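Local coordinates for protein CDP-glucose 4,6-dehydratase (Salmonella enterica subsp. enterica serovar Typhi, PDB 1WVG) that catalyses the NAD(+)-dependent dehydration of CDP-D-glucose to CDP-4-dehydro-6-deoxy-D-glucose, a step in O-antigen sugar biosynthesis, at residues K102-N107 with K161-L166; V272-D277 with W320-T325. All coordinates share one frame; numbering follows the deposited sequence.

Contact 1 (K102-N107 with K161-L166). With APR (adenosine-5-diphosphoribose), chain C.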
ATOM      1  N   LYS A 102     -32.912  -3.611  -0.098  1.00 20.55           N
ATOM      2  CA  LYS A 102     -33.371  -2.456   0.631  1.00 18.18           C
ATOM      3  C   LYS A 102     -32.183  -1.740   1.279  1.00 28.03           C
ATOM      4  O   LYS A 102     -32.184  -0.511   1.505  1.00 23.12           O
ATOM      5  CB  LYS A 102     -34.279  -2.956   1.738  1.00 21.16           C
ATOM      6  CG  LYS A 102     -35.102  -1.864   2.391  1.00 50.16           C
ATOM      7  CD  LYS A 102     -34.568  -1.307   3.710  1.00 39.87           C
ATOM      8  CE  LYS A 102     -34.949   0.172   3.851  1.00 35.71           C
ATOM      9  NZ  LYS A 102     -34.592   0.861   5.109  1.00 53.07           N
ATOM     10  N   THR A 103     -31.162  -2.521   1.631  1.00 24.84           N
ATOM     11  CA  THR A 103     -30.006  -1.931   2.278  1.00 18.23           C
ATOM     12  C   THR A 103     -29.239  -1.014   1.325  1.00 15.46           C
ATOM     13  O   THR A 103     -28.938   0.139   1.629  1.00 19.76           O
ATOM     14  CB  THR A 103     -29.105  -3.003   2.894  1.00 19.53           C
ATOM     15  OG1 THR A 103     -29.807  -3.713   3.892  1.00 19.23           O
ATOM     16  CG2 THR A 103     -27.874  -2.354   3.527  1.00 18.04           C
ATOM     17  N   TYR A 104     -28.974  -1.510   0.140  1.00 15.69           N
ATOM     18  CA  TYR A 104     -28.276  -0.722  -0.837  1.00 13.99           C
ATOM     19  C   TYR A 104     -29.061   0.479  -1.338  1.00 28.12           C
ATOM     20  O   TYR A 104     -28.532   1.607  -1.478  1.00 19.81           O
ATOM     21  CB  TYR A 104     -27.869  -1.615  -2.009  1.00 15.39           C
ATOM     22  CG  TYR A 104     -26.580  -2.374  -1.773  1.00 23.77           C
ATOM     23  CD1 TYR A 104     -26.621  -3.740  -1.478  1.00 21.33           C
ATOM     24  CD2 TYR A 104     -25.325  -1.752  -1.884  1.00 21.90           C
ATOM     25  CE1 TYR A 104     -25.440  -4.466  -1.294  1.00 24.03           C
ATOM     26  CE2 TYR A 104     -24.134  -2.466  -1.717  1.00 16.99           C
ATOM     27  CZ  TYR A 104     -24.200  -3.829  -1.416  1.00 29.46           C
ATOM     28  OH  TYR A 104     -23.049  -4.566  -1.247  1.00 17.83           O
ATOM     29  N   SER A 105     -30.342   0.248  -1.640  1.00 22.03           N
ATOM     30  CA  SER A 105     -31.168   1.364  -2.115  1.00 23.04           C
ATOM     31  C   SER A 105     -31.225   2.458  -1.056  1.00 22.89           C
ATOM     32  O   SER A 105     -31.067   3.660  -1.334  1.00 18.74           O
ATOM     33  CB  SER A 105     -32.600   0.975  -2.521  1.00 26.84           C
ATOM     34  OG  SER A 105     -33.252   0.375  -1.412  1.00 34.63           O
ATOM     35  N   THR A 106     -31.473   2.028   0.182  1.00 14.44           N
ATOM     36  CA  THR A 106     -31.537   3.021   1.223  1.00 14.63           C
ATOM     37  C   THR A 106     -30.221   3.782   1.409  1.00 29.62           C
ATOM     38  O   THR A 106     -30.164   5.013   1.383  1.00 23.44           O
ATOM     39  CB  THR A 106     -31.964   2.446   2.594  1.00 25.81           C
ATOM     40  OG1 THR A 106     -33.244   1.879   2.472  1.00 24.97           O
ATOM     41  CG2 THR A 106     -32.029   3.559   3.655  1.00 17.88           C
ATOM     42  N   ASN A 107     -29.170   3.018   1.665  1.00 23.08           N
ATOM     43  CA  ASN A 107     -27.882   3.599   1.985  1.00 20.23           C
ATOM     44  C   ASN A 107     -27.184   4.273   0.834  1.00 28.91           C
ATOM     45  O   ASN A 107     -26.640   5.374   0.954  1.00 26.88           O
ATOM     46  CB  ASN A 107     -27.002   2.556   2.704  1.00 20.63           C
ATOM     47  CG  ASN A 107     -27.700   2.091   3.981  1.00 23.47           C
ATOM     48  OD1 ASN A 107     -28.700   2.683   4.438  1.00 21.86           O
ATOM     49  ND2 ASN A 107     -27.154   1.048   4.604  1.00 18.89           N
ATOM     50  N   LYS A 161     -21.980   1.187   2.931  1.00 18.45           N
ATOM     51  CA  LYS A 161     -21.322   2.369   3.572  1.00 19.92           C
ATOM     52  C   LYS A 161     -20.025   2.768   2.838  1.00 20.90           C
ATOM     53  O   LYS A 161     -19.630   3.951   2.678  1.00 19.30           O
ATOM     54  CB  LYS A 161     -21.092   2.085   5.051  1.00 16.92           C
ATOM     55  CG  LYS A 161     -22.414   2.033   5.777  1.00 19.21           C
ATOM     56  CD  LYS A 161     -23.098   3.390   5.735  1.00 22.78           C
ATOM     57  CE  LYS A 161     -24.399   3.369   6.492  1.00 25.48           C
ATOM     58  NZ  LYS A 161     -24.699   4.673   7.081  1.00 28.00           N
ATOM     59  N   GLY A 162     -19.372   1.705   2.367  1.00 21.30           N
ATOM     60  CA  GLY A 162     -18.187   1.771   1.542  1.00 13.35           C
ATOM     61  C   GLY A 162     -18.613   2.523   0.291  1.00 14.73           C
ATOM     62  O   GLY A 162     -18.008   3.512  -0.081  1.00 13.61           O
ATOM     63  N   CYS A 163     -19.712   2.072  -0.327  1.00 11.99           N
ATOM     64  CA  CYS A 163     -20.251   2.747  -1.500  1.00 13.36           C
ATOM     65  C   CYS A 163     -20.707   4.164  -1.149  1.00 13.24           C
ATOM     66  O   CYS A 163     -20.507   5.081  -1.957  1.00 18.34           O
ATOM     67  CB  CYS A 163     -21.457   2.011  -2.081  1.00 15.61           C
ATOM     68  SG  CYS A 163     -21.026   0.420  -2.831  1.00 18.80           S
ATOM     69  N   ALA A 164     -21.348   4.351   0.023  1.00 11.46           N
ATOM     70  CA  ALA A 164     -21.798   5.705   0.428  1.00 16.79           C
ATOM     71  C   ALA A 164     -20.585   6.651   0.510  1.00 22.09           C
ATOM     72  O   ALA A 164     -20.625   7.835   0.161  1.00 15.66           O
ATOM     73  CB  ALA A 164     -22.624   5.692   1.721  1.00 11.59           C
ATOM     74  N   GLU A 165     -19.446   6.107   0.961  1.00 19.14           N
ATOM     75  CA  GLU A 165     -18.216   6.896   1.047  1.00 15.98           C
ATOM     76  C   GLU A 165     -17.761   7.310  -0.336  1.00 13.46           C
ATOM     77  O   GLU A 165     -17.420   8.461  -0.590  1.00 14.21           O
ATOM     78  CB  GLU A 165     -17.124   6.017   1.697  1.00 17.29           C
ATOM     79  CG  GLU A 165     -17.162   6.147   3.223  1.00 15.24           C
ATOM     80  CD  GLU A 165     -16.694   7.500   3.710  1.00 23.85           C
ATOM     81  OE1 GLU A 165     -16.017   8.244   3.043  1.00 25.40           O
ATOM     82  OE2 GLU A 165     -17.061   7.785   4.929  1.00 16.19           O
ATOM     83  N   LEU A 166     -17.786   6.367  -1.274  1.00 13.92           N
ATOM     84  CA  LEU A 166     -17.382   6.646  -2.654  1.00 14.16           C
ATOM     85  C   LEU A 166     -18.287   7.705  -3.272  1.00 24.15           C
ATOM     86  O   LEU A 166     -17.857   8.639  -3.958  1.00 22.32           O
ATOM     87  CB  LEU A 166     -17.467   5.366  -3.542  1.00 15.71           C
ATOM     88  CG  LEU A 166     -16.155   4.590  -3.755  1.00 22.12           C
ATOM     89  CD1 LEU A 166     -15.596   4.038  -2.445  1.00 20.83           C
ATOM     90  CD2 LEU A 166     -16.401   3.450  -4.728  1.00 17.48           C
TER
HETATM   91  N1  APR C 400     -35.961   6.734   4.416  1.00 23.39           N
HETATM   92  C2  APR C 400     -35.831   7.600   5.449  1.00 18.70           C
HETATM   93  N3  APR C 400     -35.353   7.382   6.637  1.00 16.60           N
HETATM   94  C4  APR C 400     -34.920   6.111   6.777  1.00 16.67           C
HETATM   95  C5  APR C 400     -34.950   5.123   5.844  1.00 16.61           C
HETATM   96  C6  APR C 400     -35.527   5.454   4.580  1.00 22.54           C
HETATM   97  N6  APR C 400     -35.629   4.655   3.505  1.00 20.22           N
HETATM   98  N7  APR C 400     -34.394   3.955   6.350  1.00 16.14           N
HETATM   99  C8  APR C 400     -34.054   4.263   7.592  1.00 11.23           C
HETATM  100  N9  APR C 400     -34.351   5.555   7.897  1.00 26.91           N
HETATM  101  C1' APR C 400     -34.156   6.274   9.144  1.00 22.70           C
HETATM  102  C2' APR C 400     -34.964   5.662  10.255  1.00 25.25           C
HETATM  103  O2' APR C 400     -36.346   6.025  10.116  1.00 27.03           O
HETATM  104  C3' APR C 400     -34.277   6.332  11.447  1.00 16.08           C
HETATM  105  O3' APR C 400     -34.625   7.699  11.711  1.00 21.69           O
HETATM  106  O4' APR C 400     -32.841   6.095   9.565  1.00 22.99           O
HETATM  107  C4' APR C 400     -32.798   6.213  10.989  1.00 13.81           C
HETATM  108  C5' APR C 400     -32.093   4.971  11.447  1.00 16.41           C
HETATM  109  O5' APR C 400     -31.920   5.079  12.882  1.00 24.68           O
HETATM  110  PA  APR C 400     -31.531   3.791  13.799  1.00 26.37           P
HETATM  111  O1A APR C 400     -32.040   2.478  13.220  1.00 22.94           O
HETATM  112  O2A APR C 400     -31.783   4.169  15.277  1.00 25.08           O
HETATM  113  O3A APR C 400     -29.971   3.740  13.589  1.00 23.39           O
HETATM  114  PB  APR C 400     -28.853   4.713  14.260  1.00 22.84           P
HETATM  115  O1B APR C 400     -28.104   3.861  15.257  1.00 28.18           O
HETATM  116  O2B APR C 400     -29.438   6.044  14.697  1.00 28.55           O
HETATM  117  O5D APR C 400     -28.002   5.061  12.960  1.00 39.81           O
HETATM  118  C5D APR C 400     -27.968   6.430  12.526  1.00 35.08           C
HETATM  119  O4D APR C 400     -25.561   6.396  11.927  1.00 28.91           O
HETATM  120  O1D APR C 400     -24.266   4.504  12.394  1.00 34.29           O
HETATM  121  C1D APR C 400     -24.963   5.263  11.365  1.00 40.39           C
HETATM  122  O2D APR C 400     -25.755   3.668   9.682  1.00 30.88           O
HETATM  123  C2D APR C 400     -26.114   4.434  10.848  1.00 39.79           C
HETATM  124  O3D APR C 400     -26.610   5.944   9.072  1.00 34.05           O
HETATM  125  C3D APR C 400     -27.074   5.496  10.344  1.00 80.62           C
HETATM  126  C4D APR C 400     -26.933   6.537  11.429  1.00 45.62           C

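Contact 2 (V272-D277 with W320-T325). With CXY (cytidine-5'-diphospho-beta-D-xylose), chain D.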
ATOM      1  N   VAL A 272     -16.205  -7.810  23.363  1.00 20.72           N
ATOM      2  CA  VAL A 272     -17.586  -8.013  23.723  1.00 19.90           C
ATOM      3  C   VAL A 272     -17.674  -8.534  25.162  1.00 28.99           C
ATOM      4  O   VAL A 272     -18.371  -8.006  26.039  1.00 31.52           O
ATOM      5  CB  VAL A 272     -18.190  -8.978  22.717  1.00 25.39           C
ATOM      6  CG1 VAL A 272     -19.573  -9.407  23.169  1.00 26.48           C
ATOM      7  CG2 VAL A 272     -18.311  -8.263  21.364  1.00 26.02           C
ATOM      8  N   GLU A 273     -16.896  -9.566  25.435  1.00 30.24           N
ATOM      9  CA  GLU A 273     -16.884 -10.161  26.760  1.00 28.44           C
ATOM     10  C   GLU A 273     -16.648  -9.146  27.863  1.00 30.89           C
ATOM     11  O   GLU A 273     -17.303  -9.111  28.905  1.00 29.90           O
ATOM     12  CB  GLU A 273     -15.859 -11.309  26.795  1.00 32.93           C
ATOM     13  CG  GLU A 273     -15.541 -11.782  28.225  1.00 61.60           C
ATOM     14  CD  GLU A 273     -14.938 -13.151  28.225  1.00 78.69           C
ATOM     15  OE1 GLU A 273     -14.253 -13.576  27.308  1.00 49.02           O
ATOM     16  OE2 GLU A 273     -15.231 -13.817  29.315  1.00 70.87           O
ATOM     17  N   PHE A 274     -15.670  -8.299  27.641  1.00 23.77           N
ATOM     18  CA  PHE A 274     -15.385  -7.316  28.644  1.00 21.04           C
ATOM     19  C   PHE A 274     -16.615  -6.507  28.969  1.00 17.32           C
ATOM     20  O   PHE A 274     -16.948  -6.169  30.103  1.00 23.96           O
ATOM     21  CB  PHE A 274     -14.352  -6.337  28.061  1.00 25.79           C
ATOM     22  CG  PHE A 274     -14.208  -5.135  28.955  1.00 27.13           C
ATOM     23  CD1 PHE A 274     -13.229  -5.123  29.952  1.00 36.04           C
ATOM     24  CD2 PHE A 274     -15.020  -4.007  28.820  1.00 36.38           C
ATOM     25  CE1 PHE A 274     -13.074  -4.039  30.819  1.00 40.20           C
ATOM     26  CE2 PHE A 274     -14.901  -2.920  29.688  1.00 42.95           C
ATOM     27  CZ  PHE A 274     -13.921  -2.938  30.683  1.00 42.58           C
ATOM     28  N   ILE A 275     -17.273  -6.093  27.926  1.00 22.40           N
ATOM     29  CA  ILE A 275     -18.441  -5.261  28.127  1.00 26.57           C
ATOM     30  C   ILE A 275     -19.530  -5.983  28.889  1.00 24.76           C
ATOM     31  O   ILE A 275     -20.058  -5.471  29.880  1.00 28.72           O
ATOM     32  CB  ILE A 275     -18.976  -4.686  26.824  1.00 26.62           C
ATOM     33  CG1 ILE A 275     -18.128  -3.459  26.473  1.00 32.33           C
ATOM     34  CG2 ILE A 275     -20.432  -4.256  27.003  1.00 20.30           C
ATOM     35  CD1 ILE A 275     -17.685  -3.481  25.022  1.00 47.50           C
ATOM     36  N   VAL A 276     -19.871  -7.174  28.401  1.00 18.29           N
ATOM     37  CA  VAL A 276     -20.915  -7.908  29.063  1.00 22.62           C
ATOM     38  C   VAL A 276     -20.545  -8.170  30.520  1.00 33.35           C
ATOM     39  O   VAL A 276     -21.374  -8.019  31.404  1.00 22.72           O
ATOM     40  CB  VAL A 276     -21.286  -9.159  28.306  1.00 26.03           C
ATOM     41  CG1 VAL A 276     -20.126 -10.137  28.417  1.00 25.43           C
ATOM     42  CG2 VAL A 276     -22.519  -9.754  28.980  1.00 31.11           C
ATOM     43  N   ASP A 277     -19.285  -8.531  30.789  1.00 29.55           N
ATOM     44  CA  ASP A 277     -18.886  -8.784  32.164  1.00 20.40           C
ATOM     45  C   ASP A 277     -19.092  -7.552  33.039  1.00 23.47           C
ATOM     46  O   ASP A 277     -19.571  -7.553  34.195  1.00 23.23           O
ATOM     47  CB  ASP A 277     -17.436  -9.307  32.214  1.00 21.60           C
ATOM     48  CG  ASP A 277     -17.317 -10.794  32.015  1.00 34.39           C
ATOM     49  OD1 ASP A 277     -18.269 -11.547  31.962  1.00 37.42           O
ATOM     50  OD2 ASP A 277     -16.093 -11.198  31.851  1.00 32.50           O
ATOM     51  N   TRP A 320     -15.755  10.828  27.537  1.00 33.77           N
ATOM     52  CA  TRP A 320     -15.925   9.777  28.511  1.00 24.51           C
ATOM     53  C   TRP A 320     -15.257   8.474  28.201  1.00 24.64           C
ATOM     54  O   TRP A 320     -15.087   8.094  27.053  1.00 33.82           O
ATOM     55  CB  TRP A 320     -17.392   9.468  28.701  1.00 22.34           C
ATOM     56  CG  TRP A 320     -18.064  10.652  29.298  1.00 24.29           C
ATOM     57  CD1 TRP A 320     -17.497  11.569  30.120  1.00 28.06           C
ATOM     58  CD2 TRP A 320     -19.424  11.028  29.146  1.00 22.23           C
ATOM     59  NE1 TRP A 320     -18.418  12.504  30.511  1.00 27.93           N
ATOM     60  CE2 TRP A 320     -19.615  12.199  29.919  1.00 30.56           C
ATOM     61  CE3 TRP A 320     -20.471  10.481  28.430  1.00 24.38           C
ATOM     62  CZ2 TRP A 320     -20.841  12.835  29.980  1.00 31.77           C
ATOM     63  CZ3 TRP A 320     -21.696  11.099  28.498  1.00 26.95           C
ATOM     64  CH2 TRP A 320     -21.872  12.263  29.256  1.00 30.43           C
ATOM     65  N   GLY A 321     -14.933   7.785  29.274  1.00 26.84           N
ATOM     66  CA  GLY A 321     -14.343   6.452  29.204  1.00 30.17           C
ATOM     67  C   GLY A 321     -15.437   5.362  29.115  1.00 33.02           C
ATOM     68  O   GLY A 321     -16.628   5.546  29.469  1.00 29.79           O
ATOM     69  N   LEU A 322     -15.007   4.207  28.614  1.00 25.10           N
ATOM     70  CA  LEU A 322     -15.864   3.052  28.446  1.00 21.53           C
ATOM     71  C   LEU A 322     -16.591   2.715  29.746  1.00 32.20           C
ATOM     72  O   LEU A 322     -17.797   2.472  29.854  1.00 27.27           O
ATOM     73  CB  LEU A 322     -15.014   1.866  27.930  1.00 19.70           C
ATOM     74  CG  LEU A 322     -15.868   0.635  27.692  1.00 20.80           C
ATOM     75  CD1 LEU A 322     -17.099   1.053  26.901  1.00 21.93           C
ATOM     76  CD2 LEU A 322     -15.123  -0.426  26.901  1.00 21.23           C
ATOM     77  N   THR A 323     -15.833   2.678  30.805  1.00 27.98           N
ATOM     78  CA  THR A 323     -16.500   2.343  32.028  1.00 22.00           C
ATOM     79  C   THR A 323     -17.539   3.367  32.452  1.00 32.52           C
ATOM     80  O   THR A 323     -18.649   3.040  32.900  1.00 33.37           O
ATOM     81  CB  THR A 323     -15.448   2.076  33.102  1.00 34.98           C
ATOM     82  OG1 THR A 323     -14.553   1.128  32.555  1.00 50.86           O
ATOM     83  CG2 THR A 323     -16.115   1.504  34.346  1.00 50.18           C
ATOM     84  N   GLU A 324     -17.161   4.623  32.329  1.00 28.83           N
ATOM     85  CA  GLU A 324     -18.048   5.700  32.713  1.00 28.89           C
ATOM     86  C   GLU A 324     -19.272   5.613  31.834  1.00 39.67           C
ATOM     87  O   GLU A 324     -20.431   5.656  32.267  1.00 33.86           O
ATOM     88  CB  GLU A 324     -17.305   7.035  32.524  1.00 30.30           C
ATOM     89  CG  GLU A 324     -18.197   8.107  31.889  1.00 46.22           C
ATOM     90  CD  GLU A 324     -18.896   8.936  32.931  1.00 67.23           C
ATOM     91  OE1 GLU A 324     -19.866   8.533  33.561  1.00100.00           O
ATOM     92  OE2 GLU A 324     -18.363  10.127  33.065  1.00 50.45           O
ATOM     93  N   THR A 325     -18.965   5.439  30.564  1.00 29.14           N
ATOM     94  CA  THR A 325     -19.992   5.285  29.596  1.00 22.59           C
ATOM     95  C   THR A 325     -20.950   4.143  30.025  1.00 35.70           C
ATOM     96  O   THR A 325     -22.142   4.370  30.209  1.00 30.67           O
ATOM     97  CB  THR A 325     -19.296   5.141  28.233  1.00 26.50           C
ATOM     98  OG1 THR A 325     -18.845   6.444  27.848  1.00 29.23           O
ATOM     99  CG2 THR A 325     -20.227   4.531  27.185  1.00 25.92           C
TER
HETATM  100  O1B CXY D 401     -20.785  -3.679  15.089  1.00 29.16           O
HETATM  101  PB  CXY D 401     -22.261  -3.767  14.756  1.00 28.73           P
HETATM  102  O2B CXY D 401     -22.634  -4.968  13.927  1.00 25.77           O
HETATM  103  O1' CXY D 401     -22.730  -2.391  13.988  1.00 29.67           O
HETATM  104  O3A CXY D 401     -22.789  -3.754  16.209  1.00 26.46           O
HETATM  105  PA  CXY D 401     -23.508  -4.916  17.126  1.00 28.73           P
HETATM  106  O1A CXY D 401     -23.845  -4.235  18.405  1.00 18.54           O
HETATM  107  O2A CXY D 401     -24.667  -5.506  16.424  1.00 23.86           O
HETATM  108  O5D CXY D 401     -22.342  -5.995  17.239  1.00 35.02           O
HETATM  109  C5D CXY D 401     -21.249  -5.714  18.123  1.00 35.54           C
HETATM  110  C4D CXY D 401     -20.485  -6.993  18.363  1.00 27.79           C
HETATM  111  O4D CXY D 401     -21.130  -7.692  19.456  1.00 23.69           O
HETATM  112  C3D CXY D 401     -20.356  -7.974  17.199  1.00 19.35           C
HETATM  113  O3D CXY D 401     -19.093  -8.729  17.137  1.00 26.15           O
HETATM  114  C2D CXY D 401     -21.559  -8.874  17.535  1.00 18.82           C
HETATM  115  O2D CXY D 401     -21.375 -10.142  16.899  1.00 26.64           O
HETATM  116  C1D CXY D 401     -21.400  -8.995  19.033  1.00 25.69           C
HETATM  117  N1  CXY D 401     -22.610  -9.454  19.721  1.00 22.25           N
HETATM  118  C6  CXY D 401     -23.777  -8.709  19.654  1.00 32.21           C
HETATM  119  C5  CXY D 401     -24.878  -9.063  20.267  1.00 41.10           C
HETATM  120  C4  CXY D 401     -24.946 -10.261  21.030  1.00 39.91           C
HETATM  121  N3  CXY D 401     -23.734 -10.968  21.077  1.00 18.64           N
HETATM  122  C2  CXY D 401     -22.549 -10.628  20.446  1.00 32.34           C
HETATM  123  N4  CXY D 401     -25.938 -10.690  21.610  1.00 28.90           N
HETATM  124  O2  CXY D 401     -21.523 -11.314  20.512  1.00 24.87           O
HETATM  125  C1' CXY D 401     -23.085  -1.343  14.873  1.00 32.29           C
HETATM  126  C2' CXY D 401     -24.275  -0.655  14.250  1.00 33.86           C
HETATM  127  C3' CXY D 401     -23.810  -0.119  12.910  1.00 26.04           C
HETATM  128  C4' CXY D 401     -22.652   0.860  13.103  1.00 20.22           C
HETATM  129  C5' CXY D 401     -21.522   0.174  13.861  1.00 17.17           C
HETATM  130  O2' CXY D 401     -25.366  -1.572  14.022  1.00 26.37           O
HETATM  131  O3' CXY D 401     -24.882   0.619  12.295  1.00 21.96           O
HETATM  132  O4' CXY D 401     -22.201   1.342  11.839  1.00 28.08           O
HETATM  133  O5' CXY D 401     -22.001  -0.387  15.087  1.00 29.32           O

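Contact 1 (K102-N107 with K161-L166)
Asn107 and Ala164, their CA atoms 6.6 Å apart, mark the nearest backbone approach of two helical segments that run nearly parallel, with axes 9.9 Å apart and crossing at -24°. The segments meet in light van der Waals contact with no hydrogen bond across. Ala164 turns its CB to the other helix, 4.1 Å from the backbone oxygen Asn107 O. The side chains of Asn107 and Lys161 cross obliquely, Asn107 ND2 lying 4.1 Å from Lys161 CE. On another flank Cys163 SG sits at the edge of the Tyr104 ring, near its plane. The polar ends of this pairing are held from outside the two segments: the buried Asn107 ND2 bonds to Gln90 O and Ser160 OG, leaving it beside the aliphatic part of the lysine, and Tyr104 OH pairs with Asn159. Tyr104 and Cys163 also pack against Ala170 and Leu166 of the second subunit, respectively.

The lysine carries the contact into the cofactor site. Bent at chi2 (-64°) and again at chi4 (149°), with a straight run between, Lys161 delivers NZ to both hydroxyls of the terminal ribose of APR, 3.0 Å from O2D and 3.0 Å from O3D. At the adenine, Thr106 CG2 packs 3.6 Å from N7 of APR. Thr131 O is a third partner of Lys161 NZ, and with Tyr157, which also bonds APR, Lys161 forms the Tyr-x-x-x-Lys signature of short-chain dehydrogenases/reductases, on a helix pair that serves both the dinucleotide site and the subunit interface.

Contact 2 (V272-D277 with W320-T325)
The backbone bond from Thr325 N to Gly321 O, 2.6 Å long, winds the first helical turn behind Leu322, the residue presented to Phe274 and Ile275. Gly321 occupies the N-cap position of the helix, so Leu322 is carried right at its start. No hydrogen bond crosses between the segments, and the closest contacts are made by one branch of that leucine. Leu322 CD2 lies 3.7 Å from Phe274 CE2, approaching the ring obliquely, and 4.3 Å from Ile275 CG1. Both Leu322 and Phe274 hold CG anti to the backbone N (chi1 -178° and 169°), which extends them toward each other, and the two side chains run antiparallel and overlap side by side. Ile275 CG1 meets the phenyl ring in its plane, at the edge, so the ring and the isoleucine together receive the leucine branch. Trp232 touches both Ile275 and Leu322, joining strand 232-234 to the apolar cluster.

At the start of helix 272-283 Val272 faces the substrate analogue. Its CG2 lies 3.5 Å from the ribose oxygen O4D of CXY, while CG1 comes 3.8 Å from the cytosine oxygen O2. Helix 272-283 thus has a nucleotide-lining end and a flank packed on helix 322-337, in the C-terminal part of the chain, which in extended short-chain dehydrogenases/reductases supplies much of the sugar-nucleotide site.

How the contacts relate
Read from the N terminus, the chain enters helix 100-121, passes through strand 126-130 of the parallel Rossmann sheet and returns on helix 156-175, where contact 1 closes. Strand 187-197 then continues the sheet, and the chain goes on through helix 207-216 and strand 232-234 to helix 272-283, which opens contact 2; helix 322-337 closes it. The two closures follow in series, neither nested nor crossed, with centres 30 Å apart and nearest atoms about 19 Å apart. Contact 1 pairs helices of the dinucleotide-binding fold beside APR and the second subunit, whereas contact 2 joins helix 272-283, whose first residue borders the CDP-sugar, to helix 322-337.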